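Local coordinates for protein ULam111 (Flavobacterium sp., PDB 5WUT) that probably hydrolyses the beta-glucan laminarin, as a laminarinase of glycoside hydrolase family 16 with a beta-jelly roll fold, at residues P99-L104 with F200-N205. Residues are numbered along the deposited sequence; the frame is centred on the assembly and turned at random.
Sequences PAFWML and FYFIIN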
ATOM      1  N   PRO A  99       4.372  19.533   1.263  1.00  9.78           N
ATOM      2  CA  PRO A  99       2.987  19.476   1.722  1.00 10.87           C
ATOM      3  C   PRO A  99       2.825  18.521   2.896  1.00  8.95           C
ATOM      4  O   PRO A  99       3.543  17.515   2.989  1.00  9.66           O
ATOM      5  CB  PRO A  99       2.246  18.960   0.497  1.00  9.89           C
ATOM      6  CG  PRO A  99       3.228  18.032  -0.140  1.00  8.47           C
ATOM      7  CD  PRO A  99       4.549  18.784   0.007  1.00  9.49           C
ATOM      8  N   ALA A 100       1.887  18.832   3.783  1.00  7.32           N
ATOM      9  CA  ALA A 100       1.657  17.969   4.932  1.00  8.22           C
ATOM     10  C   ALA A 100       0.226  18.036   5.438  1.00 10.06           C
ATOM     11  O   ALA A 100      -0.411  19.083   5.412  1.00 10.06           O
ATOM     12  CB  ALA A 100       2.613  18.329   6.050  1.00  9.90           C
ATOM     13  N   PHE A 101      -0.267  16.895   5.906  1.00  8.17           N
ATOM     14  CA  PHE A 101      -1.496  16.809   6.694  1.00  8.55           C
ATOM     15  C   PHE A 101      -1.136  16.029   7.947  1.00  9.07           C
ATOM     16  O   PHE A 101      -0.624  14.910   7.862  1.00  8.90           O
ATOM     17  CB  PHE A 101      -2.629  16.124   5.901  1.00  9.90           C
ATOM     18  CG  PHE A 101      -3.780  15.653   6.762  1.00  8.81           C
ATOM     19  CD1 PHE A 101      -4.514  16.559   7.507  1.00 10.76           C
ATOM     20  CD2 PHE A 101      -4.122  14.303   6.827  1.00  9.45           C
ATOM     21  CE1 PHE A 101      -5.575  16.136   8.306  1.00 12.05           C
ATOM     22  CE2 PHE A 101      -5.182  13.876   7.632  1.00  8.91           C
ATOM     23  CZ  PHE A 101      -5.907  14.801   8.363  1.00 10.26           C
ATOM     24  N   TRP A 102      -1.370  16.617   9.110  1.00  7.86           N
ATOM     25  CA  TRP A 102      -0.810  16.066  10.334  1.00  8.52           C
ATOM     26  C   TRP A 102      -1.585  16.537  11.551  1.00  8.34           C
ATOM     27  O   TRP A 102      -2.585  17.246  11.405  1.00  8.66           O
ATOM     28  CB  TRP A 102       0.690  16.434  10.426  1.00  6.88           C
ATOM     29  CG  TRP A 102       1.048  17.905  10.266  1.00  9.03           C
ATOM     30  CD1 TRP A 102       0.847  18.690   9.170  1.00  8.06           C
ATOM     31  CD2 TRP A 102       1.739  18.714  11.224  1.00  8.41           C
ATOM     32  NE1 TRP A 102       1.354  19.966   9.397  1.00  8.44           N
ATOM     33  CE2 TRP A 102       1.904  19.997  10.653  1.00  9.87           C
ATOM     34  CE3 TRP A 102       2.217  18.482  12.520  1.00  9.88           C
ATOM     35  CZ2 TRP A 102       2.523  21.043  11.333  1.00 11.31           C
ATOM     36  CZ3 TRP A 102       2.842  19.527  13.200  1.00 11.27           C
ATOM     37  CH2 TRP A 102       2.988  20.793  12.593  1.00 10.90           C
ATOM     38  N   MET A 103      -1.192  16.067  12.736  1.00  7.88           N
ATOM     39  CA  MET A 103      -1.912  16.392  13.971  1.00  8.18           C
ATOM     40  C   MET A 103      -0.981  16.715  15.125  1.00  9.06           C
ATOM     41  O   MET A 103       0.118  16.180  15.196  1.00  8.40           O
ATOM     42  CB  MET A 103      -2.838  15.232  14.380  1.00  8.55           C
ATOM     43  CG  MET A 103      -3.845  14.877  13.316  1.00  8.22           C
ATOM     44  SD  MET A 103      -4.989  13.588  13.817  1.00 13.30           S
ATOM     45  CE  MET A 103      -6.129  14.520  14.834  1.00 16.33           C
ATOM     46  N   LEU A 104      -1.437  17.595  16.021  1.00  8.60           N
ATOM     47  CA  LEU A 104      -0.695  17.947  17.230  1.00  9.35           C
ATOM     48  C   LEU A 104      -1.537  17.771  18.478  1.00  8.93           C
ATOM     49  O   LEU A 104      -2.757  17.941  18.435  1.00 10.71           O
ATOM     50  CB  LEU A 104      -0.198  19.395  17.151  1.00  9.21           C
ATOM     51  CG  LEU A 104       1.052  19.588  16.307  1.00  9.76           C
ATOM     52  CD1 LEU A 104       1.279  21.089  16.038  1.00 10.13           C
ATOM     53  CD2 LEU A 104       2.250  18.987  17.038  1.00  9.43           C
ATOM     54  N   PHE A 200      -6.380  15.497  19.786  1.00  9.05           N
ATOM     55  CA  PHE A 200      -5.410  16.114  18.886  1.00  9.75           C
ATOM     56  C   PHE A 200      -6.143  17.021  17.907  1.00  9.74           C
ATOM     57  O   PHE A 200      -7.327  16.827  17.677  1.00 10.04           O
ATOM     58  CB  PHE A 200      -4.623  15.033  18.123  1.00  9.71           C
ATOM     59  CG  PHE A 200      -3.397  14.535  18.854  1.00  9.28           C
ATOM     60  CD1 PHE A 200      -3.510  13.889  20.084  1.00 10.28           C
ATOM     61  CD2 PHE A 200      -2.136  14.689  18.293  1.00  9.07           C
ATOM     62  CE1 PHE A 200      -2.373  13.465  20.761  1.00  8.69           C
ATOM     63  CE2 PHE A 200      -1.013  14.248  18.958  1.00 10.35           C
ATOM     64  CZ  PHE A 200      -1.134  13.644  20.196  1.00  9.15           C
ATOM     65  N   TYR A 201      -5.458  18.014  17.347  1.00  9.77           N
ATOM     66  CA  TYR A 201      -6.049  18.833  16.289  1.00  8.46           C
ATOM     67  C   TYR A 201      -5.305  18.675  14.970  1.00  9.54           C
ATOM     68  O   TYR A 201      -4.194  18.147  14.935  1.00 10.29           O
ATOM     69  CB  TYR A 201      -6.095  20.307  16.701  1.00  8.66           C
ATOM     70  CG  TYR A 201      -4.762  20.979  16.961  1.00 10.30           C
ATOM     71  CD1 TYR A 201      -4.066  21.594  15.931  1.00  8.68           C
ATOM     72  CD2 TYR A 201      -4.233  21.044  18.247  1.00 10.76           C
ATOM     73  CE1 TYR A 201      -2.860  22.255  16.160  1.00 10.46           C
ATOM     74  CE2 TYR A 201      -3.025  21.700  18.491  1.00 11.16           C
ATOM     75  CZ  TYR A 201      -2.346  22.300  17.439  1.00 11.27           C
ATOM     76  OH  TYR A 201      -1.152  22.971  17.647  1.00 13.96           O
ATOM     77  N   PHE A 202      -5.947  19.106  13.888  1.00  9.33           N
ATOM     78  CA  PHE A 202      -5.424  18.948  12.527  1.00  8.03           C
ATOM     79  C   PHE A 202      -4.601  20.127  12.082  1.00  8.56           C
ATOM     80  O   PHE A 202      -4.874  21.239  12.493  1.00  8.41           O
ATOM     81  CB  PHE A 202      -6.564  18.760  11.528  1.00  8.43           C
ATOM     82  CG  PHE A 202      -7.367  17.529  11.765  1.00 11.52           C
ATOM     83  CD1 PHE A 202      -6.809  16.285  11.528  1.00 11.90           C
ATOM     84  CD2 PHE A 202      -8.680  17.604  12.205  1.00 11.91           C
ATOM     85  CE1 PHE A 202      -7.552  15.129  11.741  1.00 13.72           C
ATOM     86  CE2 PHE A 202      -9.430  16.450  12.424  1.00 12.14           C
ATOM     87  CZ  PHE A 202      -8.864  15.210  12.185  1.00 14.92           C
ATOM     88  N   ILE A 203      -3.611  19.864  11.238  1.00  7.32           N
ATOM     89  CA  ILE A 203      -2.881  20.921  10.528  1.00  8.26           C
ATOM     90  C   ILE A 203      -2.787  20.528   9.063  1.00  8.17           C
ATOM     91  O   ILE A 203      -2.498  19.367   8.752  1.00  9.09           O
ATOM     92  CB  ILE A 203      -1.454  21.138  11.087  1.00  7.19           C
ATOM     93  CG1 ILE A 203      -1.472  21.370  12.605  1.00  7.81           C
ATOM     94  CG2 ILE A 203      -0.773  22.306  10.357  1.00  8.52           C
ATOM     95  CD1 ILE A 203      -1.308  20.060  13.420  1.00  8.82           C
ATOM     96  N   ILE A 204      -3.067  21.474   8.166  1.00  7.52           N
ATOM     97  CA  ILE A 204      -2.766  21.322   6.738  1.00  8.26           C
ATOM     98  C   ILE A 204      -1.824  22.447   6.356  1.00  9.96           C
ATOM     99  O   ILE A 204      -2.098  23.612   6.653  1.00 10.73           O
ATOM    100  CB  ILE A 204      -4.031  21.380   5.861  1.00 11.39           C
ATOM    101  CG1 ILE A 204      -4.988  20.258   6.230  1.00  9.80           C
ATOM    102  CG2 ILE A 204      -3.671  21.276   4.380  1.00  9.42           C
ATOM    103  CD1 ILE A 204      -6.351  20.352   5.506  1.00 12.67           C
ATOM    104  N   ASN A 205      -0.711  22.136   5.704  1.00  9.23           N
ATOM    105  CA  ASN A 205       0.169  23.227   5.288  1.00  9.36           C
ATOM    106  C   ASN A 205       1.014  22.828   4.098  1.00 10.71           C
ATOM    107  O   ASN A 205       1.094  21.658   3.733  1.00  8.93           O
ATOM    108  CB  ASN A 205       1.082  23.677   6.440  1.00  8.46           C
ATOM    109  CG  ASN A 205       2.215  22.717   6.694  1.00 11.17           C
ATOM    110  OD1 ASN A 205       2.033  21.698   7.366  1.00 12.60           O
ATOM    111  ND2 ASN A 205       3.397  23.017   6.140  1.00 10.55           N
TER
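Trp102 and Asn205 add a side-chain hydrogen bond to an antiparallel strand pairing, a worked example of a ladder reinforced on one face. Six backbone bonds join the strands in the hydrogen-bonded pairs Ala100–Asn205, Trp102–Ile203 and Leu104–Tyr201. On the face that carries these residues, Trp102 NE1 donates to Asn205 OD1 at 2.8 Å, nearly along the C=O axis, the oxygen somewhat out of the indole plane and the indole and amide planes 76° apart. Trp102 CG sits between its backbone N and carbonyl carbon (chi1 52°), which lays the indole across Ile203, whose CB stands 3.6 Å from the five-membered ring centroid. An alanine in place of Trp102 would probably leave Asn205 OD1 without this donor and open a gap over Ile203 CB and CG2. Farther along, Leu104 CB rests over the Tyr201 ring, 4.0 Å from its centroid.

The other face is apolar. Phe101 and Phe202 run side by side, their rings near parallel (21°) but slid apart, touching at Phe101 CE1 and Phe202 CD1 (3.5 Å). Met103 CE lies over one face of the Phe202 ring, while SD, approaching obliquely, makes the Met-aromatic contact.

Asn205 ND2 is hydrogen-bonded to Tyr44 OH. In the jelly roll, strand 118-123 lies beside 99-104 and strand 66-80 beside 200-205, while strand 224-234 packs against the Phe101–Phe202 face.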